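Local coordinates for protein EDTA monooxygenase (EDTA-degrading bacterium BNC1, PDB 5DQP) that acts as a monooxygenase in bacterial EDTA degradation, probably using molecular oxygen and reduced FMN supplied by a partner flavin reductase, at residues D339-E344 with R349-R354; N322-S327 with G332-M337; A81-V86 with G118-N123; G90-A95 with S416-R421; T97-P102 with Y136-A141. All blocks are in the same frame, centred on the assembly; numbering follows the deposited sequence.

The five contacts fall into two groups within one luciferase-like TIM-barrel chain. Contacts 3 and 4, centres 7 Å apart, meet in the barrel wall, where strands 90-96 and 120-125 are parallel neighbours; contact 5, about 25 Å from each centre, joins loops that follow the same two strands. Contacts 3 and 5 both reach the second subunit. Contacts 1 and 2, centres 14 Å apart, share helix 331-344 in the helical region between strands 262-271 and 358-360, and lie across the chain's centre from contacts 3 and 4. Contact 4 spans the longest loop, ties the C-terminal tail to the barrel and encloses contacts 1, 2 and 5 along the sequence.

Contact 1: residues D339-E344 with R349-R354; sequences DVALDE and RQLALR
Arg354 and Glu344 make the tight end of this contact. The guanidinium grips the carboxylate side-on: Arg354 NE donates to Glu344 OE2 at 2.9 Å, and Arg354 NH2 donates to Glu344 OE1 at 2.9 Å. Both oxygens are approached on the syn side, and the two flat groups are only 26° from coplanar, the geometry of a bidentate salt bridge. A bend at chi2 of Arg354 (69°), after CG has left anti to the backbone N, carries the guanidinium across the end of the extended Glu344 chain. Over one guanidinium face, toward its rim, sits Val340 CG1, which also touches Arg354 CG at 3.8 Å.

The two segments belong to successive helices, 331-344 and 348-354, whose local axes approach to 10.2 Å at 119°, in the helical region that precedes strand 358-360 of the TIM barrel. Arg354 is buried; its NH1 also bonds to Leu234 O and its NH2 to Gly235 O, while Glu344 OE2 has a second partner in Arg368. A leucine in place of Arg354 would probably leave those two carbonyls without their donors and Glu344 with Arg368 as its remaining charged mate.

The apolar half is in plain van der Waals contact. Leu351 sends its two methyls to different residues, CD1 to Val340 CG1 at 4.0 Å and CD2 to Ala341 CB at 3.9 Å, and Leu303 and Phe321 close this side. The loose, exposed side is on the Glu344 flank, where Gln350 starts toward the first helix but its OE1 stays 5.9 Å from Glu344 O.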
# COMPACT_ATOMS: atom_id res chain seq x y z
N ASP A 339 9.28 1.89 40.13
CA ASP A 339 9.90 0.58 39.93
C ASP A 339 11.22 0.70 39.17
O ASP A 339 12.21 0.06 39.53
CB ASP A 339 8.92 -0.34 39.20
CG ASP A 339 9.35 -1.80 39.21
OD1 ASP A 339 10.26 -2.15 39.99
OD2 ASP A 339 8.75 -2.60 38.45
N VAL A 340 11.25 1.51 38.12
CA VAL A 340 12.49 1.75 37.38
C VAL A 340 13.56 2.33 38.29
O VAL A 340 14.70 1.86 38.31
CB VAL A 340 12.24 2.67 36.17
CG1 VAL A 340 13.58 3.04 35.54
CG2 VAL A 340 11.38 1.96 35.14
N ALA A 341 13.20 3.36 39.06
CA ALA A 341 14.22 4.02 39.88
C ALA A 341 14.80 3.06 40.91
O ALA A 341 16.01 3.07 41.16
CB ALA A 341 13.64 5.26 40.56
N LEU A 342 13.95 2.24 41.53
CA LEU A 342 14.44 1.33 42.56
C LEU A 342 15.20 0.16 41.94
O LEU A 342 16.28 -0.20 42.43
CB LEU A 342 13.29 0.82 43.42
CG LEU A 342 12.63 1.92 44.25
CD1 LEU A 342 11.46 1.33 44.98
CD2 LEU A 342 13.62 2.59 45.22
N ASP A 343 14.66 -0.44 40.87
CA ASP A 343 15.32 -1.60 40.27
C ASP A 343 16.71 -1.25 39.76
O ASP A 343 17.63 -2.07 39.85
CB ASP A 343 14.52 -2.19 39.11
CG ASP A 343 15.23 -3.44 38.50
OD1 ASP A 343 15.54 -4.38 39.28
OD2 ASP A 343 15.52 -3.49 37.27
N GLU A 344 16.87 -0.06 39.17
CA GLU A 344 18.13 0.35 38.55
C GLU A 344 18.96 1.26 39.45
O GLU A 344 20.07 1.66 39.07
CB GLU A 344 17.84 1.01 37.18
CG GLU A 344 17.25 0.01 36.17
CD GLU A 344 16.80 0.59 34.81
OE1 GLU A 344 15.93 -0.05 34.16
OE2 GLU A 344 17.31 1.65 34.35
N ARG A 349 17.77 12.72 38.67
CA ARG A 349 18.31 13.22 37.41
C ARG A 349 18.46 12.10 36.39
O ARG A 349 18.21 12.30 35.20
CB ARG A 349 19.67 13.89 37.65
CG ARG A 349 20.18 14.69 36.46
CD ARG A 349 21.70 14.88 36.47
NE ARG A 349 22.17 15.71 37.59
CZ ARG A 349 21.93 17.02 37.71
NH1 ARG A 349 21.21 17.65 36.80
NH2 ARG A 349 22.40 17.69 38.76
N GLN A 350 18.89 10.93 36.85
CA GLN A 350 19.02 9.80 35.94
C GLN A 350 17.64 9.32 35.50
O GLN A 350 17.43 9.03 34.32
CB GLN A 350 19.80 8.66 36.60
CG GLN A 350 21.27 8.97 36.84
CD GLN A 350 21.95 7.91 37.67
OE1 GLN A 350 21.36 7.35 38.59
NE2 GLN A 350 23.21 7.64 37.36
N LEU A 351 16.71 9.22 36.44
CA LEU A 351 15.38 8.75 36.11
C LEU A 351 14.70 9.65 35.06
O LEU A 351 14.03 9.14 34.16
CB LEU A 351 14.54 8.66 37.39
CG LEU A 351 13.08 8.24 37.23
CD1 LEU A 351 12.98 6.79 36.73
CD2 LEU A 351 12.36 8.42 38.57
N ALA A 352 14.87 10.97 35.16
CA ALA A 352 14.26 11.90 34.20
C ALA A 352 14.62 11.57 32.76
O ALA A 352 13.81 11.73 31.85
CB ALA A 352 14.69 13.33 34.50
N LEU A 353 15.87 11.16 32.54
CA LEU A 353 16.35 10.80 31.21
C LEU A 353 15.93 9.39 30.83
O LEU A 353 15.38 9.16 29.75
CB LEU A 353 17.88 10.95 31.18
CG LEU A 353 18.57 10.78 29.82
CD1 LEU A 353 18.08 11.87 28.88
CD2 LEU A 353 20.09 10.80 29.95
N ARG A 354 16.13 8.43 31.75
CA ARG A 354 15.87 7.01 31.49
C ARG A 354 14.43 6.75 31.07
O ARG A 354 14.17 5.80 30.32
CB ARG A 354 16.22 6.21 32.75
CG ARG A 354 15.54 4.87 32.90
CD ARG A 354 16.04 3.84 31.88
NE ARG A 354 15.55 2.50 32.22
CZ ARG A 354 14.38 2.02 31.79
NH1 ARG A 354 13.61 2.76 30.99
NH2 ARG A 354 13.99 0.80 32.14

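Contact 2: residues N322-S327 with G332-M337; sequences NLPKES and GILKSM
Leu323 and Leu334 supply most of the apolar packing, their side chains running antiparallel, side by side. Both methyls of Leu323 bear on one atom, with CD1 at 4.0 Å and CD2 at 4.1 Å from Leu334 CB. The same Leu323 CD1 reaches the next residue of the helix, lying 4.1 Å from the aliphatic CD of Lys335. Leu334 CG is anti to its carbonyl carbon (chi1 -56°), and from there CD1 extends toward the loop, where the Pro324 ring lies about perpendicular to the Leu334 side chain, with Pro324 CG 4.2 Å from Leu334 CD1.

Polar groups contribute little across the contact. Ser327 OG lies 4.4 Å from Leu334 CD1, a distance of packing, and is hydrogen-bonded to Thr329 N, in the turn that leads into the helix. Within the loop Ser327 N donates to Glu326 OE1, although the glutamate is poorly ordered and this bond is correspondingly uncertain.

The result is a surface contact in which the irregular segment 322-327 folds back over the first turns of helix 331-344. Helix 292-303 backs both parts: Leu303 meets Leu323 from the loop and Met337 from the helix, and Leu299 also packs on Met337.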
# COMPACT_ATOMS: atom_id res chain seq x y z
N ASN A 322 6.29 10.04 47.29
CA ASN A 322 4.94 10.25 47.84
C ASN A 322 4.01 10.44 46.64
O ASN A 322 3.72 11.57 46.23
CB ASN A 322 4.91 11.43 48.82
CG ASN A 322 5.93 11.29 49.94
OD1 ASN A 322 5.68 10.62 50.94
ND2 ASN A 322 7.09 11.90 49.76
N LEU A 323 3.57 9.33 46.06
CA LEU A 323 2.80 9.42 44.83
C LEU A 323 1.44 10.04 45.12
O LEU A 323 0.72 9.56 46.01
CB LEU A 323 2.63 8.05 44.18
CG LEU A 323 3.89 7.36 43.64
CD1 LEU A 323 3.51 6.13 42.82
CD2 LEU A 323 4.76 8.32 42.83
N PRO A 324 1.04 11.07 44.40
CA PRO A 324 -0.29 11.65 44.62
C PRO A 324 -1.38 10.61 44.38
O PRO A 324 -1.31 9.80 43.45
CB PRO A 324 -0.35 12.80 43.61
CG PRO A 324 0.71 12.49 42.58
CD PRO A 324 1.79 11.75 43.32
N LYS A 325 -2.39 10.63 45.26
CA LYS A 325 -3.53 9.73 45.14
C LYS A 325 -4.14 9.82 43.75
O LYS A 325 -4.24 8.83 43.02
CB LYS A 325 -4.58 10.06 46.20
N GLU A 326 -4.56 11.03 43.37
CA GLU A 326 -5.00 11.32 42.02
C GLU A 326 -4.17 12.46 41.45
O GLU A 326 -3.67 13.31 42.18
CB GLU A 326 -6.49 11.68 41.97
CG GLU A 326 -7.01 11.88 40.55
CD GLU A 326 -6.76 10.67 39.65
OE1 GLU A 326 -5.65 10.58 39.06
OE2 GLU A 326 -7.67 9.82 39.53
N SER A 327 -3.97 12.42 40.14
CA SER A 327 -3.15 13.37 39.43
C SER A 327 -3.55 13.38 37.98
O SER A 327 -4.10 12.44 37.53
CB SER A 327 -1.67 13.00 39.59
OG SER A 327 -0.90 13.23 38.45
N GLY A 332 -0.49 4.44 36.99
CA GLY A 332 0.35 3.36 36.49
C GLY A 332 1.66 3.84 35.91
O GLY A 332 2.68 3.15 36.02
N ILE A 333 1.67 5.01 35.28
CA ILE A 333 2.92 5.59 34.81
C ILE A 333 3.82 5.91 36.01
O ILE A 333 5.00 5.55 36.04
CB ILE A 333 2.66 6.84 33.96
CG1 ILE A 333 1.60 6.58 32.88
CG2 ILE A 333 3.97 7.42 33.41
CD1 ILE A 333 1.63 5.21 32.28
N LEU A 334 3.25 6.60 37.01
CA LEU A 334 4.02 7.00 38.19
C LEU A 334 4.60 5.77 38.88
O LEU A 334 5.77 5.75 39.26
CB LEU A 334 3.14 7.80 39.15
CG LEU A 334 2.46 9.06 38.58
CD1 LEU A 334 1.51 9.71 39.59
CD2 LEU A 334 3.51 10.08 38.08
N LYS A 335 3.79 4.74 39.05
CA LYS A 335 4.29 3.55 39.72
C LYS A 335 5.39 2.87 38.90
O LYS A 335 6.35 2.32 39.47
CB LYS A 335 3.15 2.58 40.00
CG LYS A 335 3.53 1.50 40.98
CD LYS A 335 4.11 2.13 42.26
CE LYS A 335 5.15 1.22 42.94
NZ LYS A 335 6.29 0.95 42.02
N SER A 336 5.30 2.94 37.58
CA SER A 336 6.35 2.37 36.74
C SER A 336 7.66 3.11 36.96
O SER A 336 8.73 2.49 37.04
CB SER A 336 5.94 2.43 35.27
OG SER A 336 6.93 1.81 34.49
N MET A 337 7.59 4.43 37.06
CA MET A 337 8.79 5.22 37.29
C MET A 337 9.42 4.87 38.63
O MET A 337 10.65 4.87 38.75
CB MET A 337 8.44 6.70 37.22
CG MET A 337 8.31 7.21 35.81
SD MET A 337 8.13 9.01 35.88
CE MET A 337 6.43 9.12 36.44

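Contact 3: residues A81-V86 with G118-N123; sequences AITGRV and GRIGWN
Arg119 reaches from just before strand 120-125 to the C-terminal part of helix 75-85, joining two pieces of the beta/alpha barrel that are separated in sequence by strand 90-96 and helix 102-115. Its CB points toward the helix. CG stands anti to the carbonyl carbon (chi1 -71°), and further bends at chi2 and chi3 steer the chain round; CB, CG and CD serve as the spacer, with no atom of 81-86 within 4.2 Å, and NE has its hydrogen-bond partner outside the two segments.

The contact begins at CZ, which lies 3.9 Å from Thr83 CB; this carbon sits over one face of the guanidinium. NH1 makes a weak hydrogen bond to Thr83 O, 3.3 Å long with an N-H...O angle of 157°. The probable partner of NH2 is Val86 O, near the guanidinium plane at its edge, but the modelled 2.4 Å between Arg119 NH2 and Val86 O is very short and its length doubtful. NH2 also donates to Ile89 O. The cation therefore gathers carbonyls in the C-terminal part of the helix and the residues that follow, where its charge would probably be favourable to the helix dipole.

Thr83 turns its hydroxyl back to Ala79 O within its own helix, leaving its methyl for the strand. Close by, Arg85 NE bonds to Gly84 O of the second subunit, so this end of the helix also takes part in the dimer interface. On the strand side the apolar touch is made by Ile120, whose CD1 meets Thr83 CG2 at 4.0 Å.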
# COMPACT_ATOMS: atom_id res chain seq x y z
N ALA A 81 6.92 -0.52 -1.74
CA ALA A 81 7.99 0.08 -2.54
C ALA A 81 9.35 -0.26 -1.97
O ALA A 81 10.27 -0.65 -2.70
CB ALA A 81 7.81 1.60 -2.62
N ILE A 82 9.50 -0.15 -0.65
CA ILE A 82 10.75 -0.55 -0.00
C ILE A 82 11.13 -1.98 -0.36
O ILE A 82 12.24 -2.25 -0.82
CB ILE A 82 10.65 -0.39 1.53
CG1 ILE A 82 10.45 1.08 1.93
CG2 ILE A 82 11.93 -0.98 2.17
CD1 ILE A 82 10.31 1.29 3.50
N THR A 83 10.24 -2.94 -0.07
CA THR A 83 10.63 -4.33 -0.25
C THR A 83 10.67 -4.73 -1.72
O THR A 83 11.35 -5.71 -2.05
CB THR A 83 9.73 -5.29 0.53
OG1 THR A 83 8.37 -5.18 0.08
CG2 THR A 83 9.81 -4.96 2.06
N GLY A 84 10.02 -3.98 -2.60
CA GLY A 84 10.27 -4.17 -4.02
C GLY A 84 11.73 -3.97 -4.37
O GLY A 84 12.22 -4.55 -5.34
N ARG A 85 12.45 -3.17 -3.58
CA ARG A 85 13.81 -2.74 -3.85
C ARG A 85 14.85 -3.37 -2.92
O ARG A 85 15.95 -3.69 -3.37
CB ARG A 85 13.90 -1.21 -3.73
CG ARG A 85 15.35 -0.69 -3.66
CD ARG A 85 15.85 -0.20 -5.01
NE ARG A 85 14.92 0.79 -5.55
CZ ARG A 85 15.11 2.10 -5.54
NH1 ARG A 85 14.19 2.90 -6.06
NH2 ARG A 85 16.23 2.62 -5.04
N VAL A 86 14.54 -3.54 -1.65
CA VAL A 86 15.48 -4.05 -0.65
C VAL A 86 15.09 -5.49 -0.33
O VAL A 86 13.99 -5.72 0.18
CB VAL A 86 15.47 -3.17 0.60
CG1 VAL A 86 16.54 -3.62 1.59
CG2 VAL A 86 15.65 -1.68 0.21
N GLY A 118 7.02 -13.14 1.47
CA GLY A 118 6.67 -13.51 2.83
C GLY A 118 7.31 -12.65 3.89
O GLY A 118 7.53 -13.11 5.03
N ARG A 119 7.62 -11.40 3.57
CA ARG A 119 8.38 -10.54 4.45
C ARG A 119 7.56 -9.51 5.22
O ARG A 119 8.15 -8.72 5.96
CB ARG A 119 9.51 -9.85 3.65
CG ARG A 119 10.64 -10.81 3.23
CD ARG A 119 11.19 -10.40 1.90
NE ARG A 119 11.91 -9.20 2.12
CZ ARG A 119 12.12 -8.24 1.24
NH1 ARG A 119 11.67 -8.32 -0.02
NH2 ARG A 119 12.81 -7.19 1.66
N ILE A 120 6.23 -9.47 5.11
CA ILE A 120 5.43 -8.35 5.64
C ILE A 120 4.48 -8.84 6.74
O ILE A 120 3.69 -9.76 6.50
CB ILE A 120 4.64 -7.63 4.53
CG1 ILE A 120 5.57 -7.03 3.47
CG2 ILE A 120 3.71 -6.56 5.12
CD1 ILE A 120 6.53 -6.02 3.99
N GLY A 121 4.52 -8.19 7.91
CA GLY A 121 3.52 -8.38 8.94
C GLY A 121 2.60 -7.15 9.10
O GLY A 121 2.77 -6.10 8.48
N TRP A 122 1.61 -7.30 9.98
CA TRP A 122 0.58 -6.29 10.17
C TRP A 122 0.42 -6.00 11.66
O TRP A 122 0.06 -6.90 12.43
CB TRP A 122 -0.74 -6.74 9.55
CG TRP A 122 -1.95 -5.91 9.89
CD1 TRP A 122 -2.02 -4.55 9.97
CD2 TRP A 122 -3.26 -6.40 10.20
NE1 TRP A 122 -3.30 -4.16 10.31
CE2 TRP A 122 -4.08 -5.28 10.46
CE3 TRP A 122 -3.82 -7.68 10.29
CZ2 TRP A 122 -5.42 -5.40 10.80
CZ3 TRP A 122 -5.16 -7.80 10.63
CH2 TRP A 122 -5.95 -6.67 10.88
N ASN A 123 0.69 -4.76 12.05
CA ASN A 123 0.41 -4.26 13.40
C ASN A 123 -1.05 -3.81 13.43
O ASN A 123 -1.39 -2.76 12.90
CB ASN A 123 1.37 -3.12 13.75
CG ASN A 123 1.02 -2.44 15.07
OD1 ASN A 123 1.23 -1.24 15.25
ND2 ASN A 123 0.49 -3.20 16.00

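Contact 4: residues G90-A95 with S416-R421; sequences GGIVTA and STLRER
Arg421 turns the edge of its guanidinium to Gly90, whose backbone N lies in the guanidinium plane, 3.4 Å from Arg421 NH1. Strand 90-95 places nothing over either face. Gly90 N and Arg421 NH1 are both donors and do not bond to each other; instead NH1 bonds to Asp51 O, and NH2 to Asp88 O and Glu415 O. Asp51 is also a backbone partner of Gly90, so the strand and the arginine are anchored on the same residue.

Leu418 gives the apolar half. CG anti to the backbone N (chi1 -176°) directs the side chain to the strand, where CD2 comes 4.1 Å from Gly91 O and 4.4 Å from Ile92 CG1. The backbones are nearest at Gly90 and Leu418, with CA atoms 5.8 Å apart, and a CB on Gly90 would crowd Leu418 CD1.

Helix 418-421 is started by Thr417 at its N-cap, whose OG1 accepts from Glu420 N at 3.2 Å. The same OG1 donates to Glu420 OE1 from above the carboxylate plane.

The C-terminal tail thus meets the beginning of a barrel strand that, further along, holds Thr94, a predicted FMN ligand. The chemistry of the contact implies modest apolar packing by Leu418, beside an arginine held by backbone carbonyls outside the two segments, with the strand residues themselves offering no acceptor to it.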
# COMPACT_ATOMS: atom_id res chain seq x y z
N GLY A 90 12.43 -7.98 6.72
CA GLY A 90 10.99 -7.94 6.87
C GLY A 90 10.47 -6.53 7.08
O GLY A 90 11.21 -5.56 7.23
N GLY A 91 9.15 -6.43 7.11
CA GLY A 91 8.50 -5.16 7.36
C GLY A 91 7.21 -5.39 8.10
O GLY A 91 6.53 -6.39 7.88
N ILE A 92 6.88 -4.48 9.01
CA ILE A 92 5.66 -4.54 9.80
C ILE A 92 4.95 -3.23 9.59
O ILE A 92 5.53 -2.17 9.86
CB ILE A 92 5.96 -4.76 11.29
CG1 ILE A 92 6.70 -6.11 11.49
CG2 ILE A 92 4.69 -4.62 12.13
CD1 ILE A 92 7.46 -6.22 12.84
N VAL A 93 3.71 -3.29 9.12
CA VAL A 93 2.94 -2.09 8.79
C VAL A 93 1.72 -1.98 9.71
O VAL A 93 1.06 -2.98 10.03
CB VAL A 93 2.55 -2.09 7.30
CG1 VAL A 93 3.83 -2.13 6.46
CG2 VAL A 93 1.70 -3.27 6.96
N THR A 94 1.44 -0.76 10.14
CA THR A 94 0.28 -0.47 10.97
C THR A 94 -0.94 -0.19 10.12
O THR A 94 -0.88 0.64 9.20
CB THR A 94 0.57 0.74 11.87
OG1 THR A 94 1.66 0.45 12.72
CG2 THR A 94 -0.66 1.11 12.70
N ALA A 95 -2.05 -0.85 10.44
CA ALA A 95 -3.33 -0.40 9.89
C ALA A 95 -4.44 -0.67 10.89
O ALA A 95 -4.41 -1.65 11.63
CB ALA A 95 -3.63 -1.07 8.55
N SER A 416 14.00 -16.80 4.62
CA SER A 416 13.60 -15.73 3.73
C SER A 416 12.20 -15.21 4.03
O SER A 416 11.79 -14.21 3.43
CB SER A 416 13.70 -16.19 2.27
OG SER A 416 12.74 -17.17 1.96
N THR A 417 11.45 -15.82 4.92
CA THR A 417 10.14 -15.27 5.26
C THR A 417 10.17 -14.79 6.71
O THR A 417 10.94 -15.29 7.53
CB THR A 417 9.01 -16.28 5.01
OG1 THR A 417 8.93 -17.21 6.10
CG2 THR A 417 9.25 -17.04 3.68
N LEU A 418 9.34 -13.78 7.00
CA LEU A 418 9.26 -13.24 8.35
C LEU A 418 8.72 -14.27 9.33
O LEU A 418 9.28 -14.48 10.41
CB LEU A 418 8.42 -11.96 8.35
CG LEU A 418 8.33 -11.24 9.68
CD1 LEU A 418 9.72 -10.81 10.18
CD2 LEU A 418 7.40 -10.03 9.54
N ARG A 419 7.63 -14.96 8.97
CA ARG A 419 7.10 -15.98 9.88
C ARG A 419 8.17 -17.03 10.23
O ARG A 419 8.28 -17.43 11.40
CB ARG A 419 5.86 -16.63 9.27
CG ARG A 419 5.34 -17.83 10.04
CD ARG A 419 3.92 -18.24 9.61
NE ARG A 419 2.95 -17.15 9.68
CZ ARG A 419 2.40 -16.70 10.81
NH1 ARG A 419 2.69 -17.28 11.95
NH2 ARG A 419 1.54 -15.69 10.79
N GLU A 420 8.97 -17.46 9.26
CA GLU A 420 10.00 -18.46 9.57
C GLU A 420 11.20 -17.85 10.28
O GLU A 420 11.78 -18.47 11.18
CB GLU A 420 10.43 -19.18 8.28
CG GLU A 420 9.28 -19.99 7.66
CD GLU A 420 9.56 -20.52 6.26
OE1 GLU A 420 10.13 -19.77 5.43
OE2 GLU A 420 9.20 -21.69 5.97
N ARG A 421 11.61 -16.64 9.89
CA ARG A 421 12.68 -15.95 10.61
C ARG A 421 12.37 -15.83 12.11
O ARG A 421 13.24 -16.03 12.97
CB ARG A 421 12.90 -14.56 9.99
CG ARG A 421 14.00 -13.73 10.67
CD ARG A 421 14.38 -12.53 9.82
NE ARG A 421 14.64 -12.91 8.43
CZ ARG A 421 14.42 -12.11 7.40
NH1 ARG A 421 13.93 -10.89 7.62
NH2 ARG A 421 14.68 -12.51 6.16

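Contact 5: residues T97-P102 with Y136-A141; sequences TSFSLP and YGAAIA
Phe99 and Tyr136 bring two irregular loops to their nearest approach, with CA atoms 7.0 Å apart, and the positive phi of Gly137 turns the second loop so that Ala138 also faces Phe99. The central contact is a CH-pi interaction: Phe99 CB stands over the middle of the Tyr136 ring, 3.7 Å from its centroid and 14° off the normal. With CG anti to the carbonyl carbon (chi1 -52°), the phenyl group continues past the tyrosine ring instead of lying squarely on it. The planes are 16° apart but slid along each other, with 5.2 Å between the ring centroids of Phe99 and Tyr136, so overlap is slight. Sliding puts Phe99 CD1 3.5 Å from Tyr136 CB, and Ala138 CB sits at the phenyl edge, 3.9 Å from CE1. Val132 and Ala133 of helix 130-135 pack against Phe99.

A water adds a polar link. It donates to Phe99 O at 2.6 Å and is hydrogen-bonded to Tyr136 OH at 3.2 Å. That hydroxyl also bonds to Thr104 OG1 of the second subunit, and Leu101 of the second subunit packs against the tyrosine. An alanine at Tyr136 would probably open a gap beside Phe99 CB and leave both the water and Thr104 of the second subunit without their shared hydroxyl partner.

Loops that follow barrel strands at their C-terminal ends usually frame the active site in TIM barrels, and these follow strands 90-96 and 120-125; Tyr136 lies about 7 Å, side chain to side chain, from Asp57, predicted to bind FMN, consistent with a place between cofactor site and dimer interface.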
# COMPACT_ATOMS: atom_id res chain seq x y z
N THR A 97 -8.13 -1.40 12.65
CA THR A 97 -9.36 -2.17 12.48
C THR A 97 -10.61 -1.28 12.56
O THR A 97 -11.72 -1.76 12.27
CB THR A 97 -9.46 -3.27 13.55
OG1 THR A 97 -9.36 -2.68 14.85
CG2 THR A 97 -8.36 -4.31 13.36
N SER A 98 -10.45 -0.02 12.95
CA SER A 98 -11.60 0.86 13.15
C SER A 98 -12.07 1.47 11.85
O SER A 98 -13.28 1.61 11.63
CB SER A 98 -11.24 1.99 14.12
OG SER A 98 -10.89 1.46 15.38
N PHE A 99 -11.15 1.86 11.01
CA PHE A 99 -11.45 2.51 9.77
C PHE A 99 -10.66 1.86 8.65
O PHE A 99 -9.85 2.46 7.99
CB PHE A 99 -11.13 3.99 9.87
CG PHE A 99 -11.76 4.65 11.05
CD1 PHE A 99 -13.08 4.96 11.03
CD2 PHE A 99 -11.05 4.86 12.19
CE1 PHE A 99 -13.66 5.52 12.12
CE2 PHE A 99 -11.63 5.43 13.28
CZ PHE A 99 -12.94 5.76 13.25
N SER A 100 -10.94 0.60 8.45
CA SER A 100 -10.52 -0.15 7.29
C SER A 100 -11.67 -1.07 6.90
O SER A 100 -12.47 -1.48 7.74
CB SER A 100 -9.23 -0.95 7.57
OG SER A 100 -8.12 -0.11 7.81
N LEU A 101 -11.76 -1.37 5.61
CA LEU A 101 -12.63 -2.45 5.16
C LEU A 101 -11.88 -3.78 5.23
O LEU A 101 -10.78 -3.89 4.67
CB LEU A 101 -13.09 -2.18 3.74
CG LEU A 101 -13.81 -0.82 3.68
CD1 LEU A 101 -14.05 -0.38 2.25
CD2 LEU A 101 -15.17 -0.93 4.46
N PRO A 102 -12.42 -4.80 5.92
CA PRO A 102 -11.67 -6.06 6.11
C PRO A 102 -11.24 -6.74 4.82
O PRO A 102 -10.19 -7.40 4.79
CB PRO A 102 -12.67 -6.96 6.87
CG PRO A 102 -13.77 -6.10 7.29
CD PRO A 102 -13.80 -4.87 6.44
N TYR A 136 -13.10 9.79 8.41
CA TYR A 136 -14.01 8.75 7.95
C TYR A 136 -15.45 9.04 8.34
O TYR A 136 -16.27 8.12 8.34
CB TYR A 136 -13.57 7.39 8.49
CG TYR A 136 -12.21 7.04 7.93
CD1 TYR A 136 -12.10 6.41 6.72
CD2 TYR A 136 -11.04 7.42 8.59
CE1 TYR A 136 -10.88 6.11 6.18
CE2 TYR A 136 -9.79 7.15 8.05
CZ TYR A 136 -9.72 6.48 6.84
OH TYR A 136 -8.52 6.17 6.26
N GLY A 137 -15.77 10.28 8.67
CA GLY A 137 -17.15 10.63 8.95
C GLY A 137 -17.72 10.01 10.20
O GLY A 137 -18.93 9.80 10.26
N ALA A 138 -16.89 9.74 11.21
CA ALA A 138 -17.38 9.04 12.39
C ALA A 138 -16.83 9.69 13.66
O ALA A 138 -16.04 10.64 13.64
CB ALA A 138 -17.01 7.55 12.34
N ALA A 139 -17.28 9.17 14.79
CA ALA A 139 -16.70 9.51 16.07
C ALA A 139 -16.01 8.28 16.63
O ALA A 139 -16.16 7.16 16.12
CB ALA A 139 -17.77 10.07 17.02
N ILE A 140 -15.20 8.49 17.67
CA ILE A 140 -14.53 7.39 18.32
C ILE A 140 -15.56 6.55 19.07
O ILE A 140 -16.49 7.08 19.69
CB ILE A 140 -13.44 7.93 19.26
CG1 ILE A 140 -12.32 8.53 18.41
CG2 ILE A 140 -12.92 6.83 20.18
CD1 ILE A 140 -11.85 7.60 17.31
N ALA A 141 -15.41 5.23 19.00
CA ALA A 141 -16.23 4.34 19.80
C ALA A 141 -15.65 4.21 21.21
O ALA A 141 -14.51 4.59 21.48
CB ALA A 141 -16.33 2.97 19.12
O HOH W 1 -7.66 3.79 8.18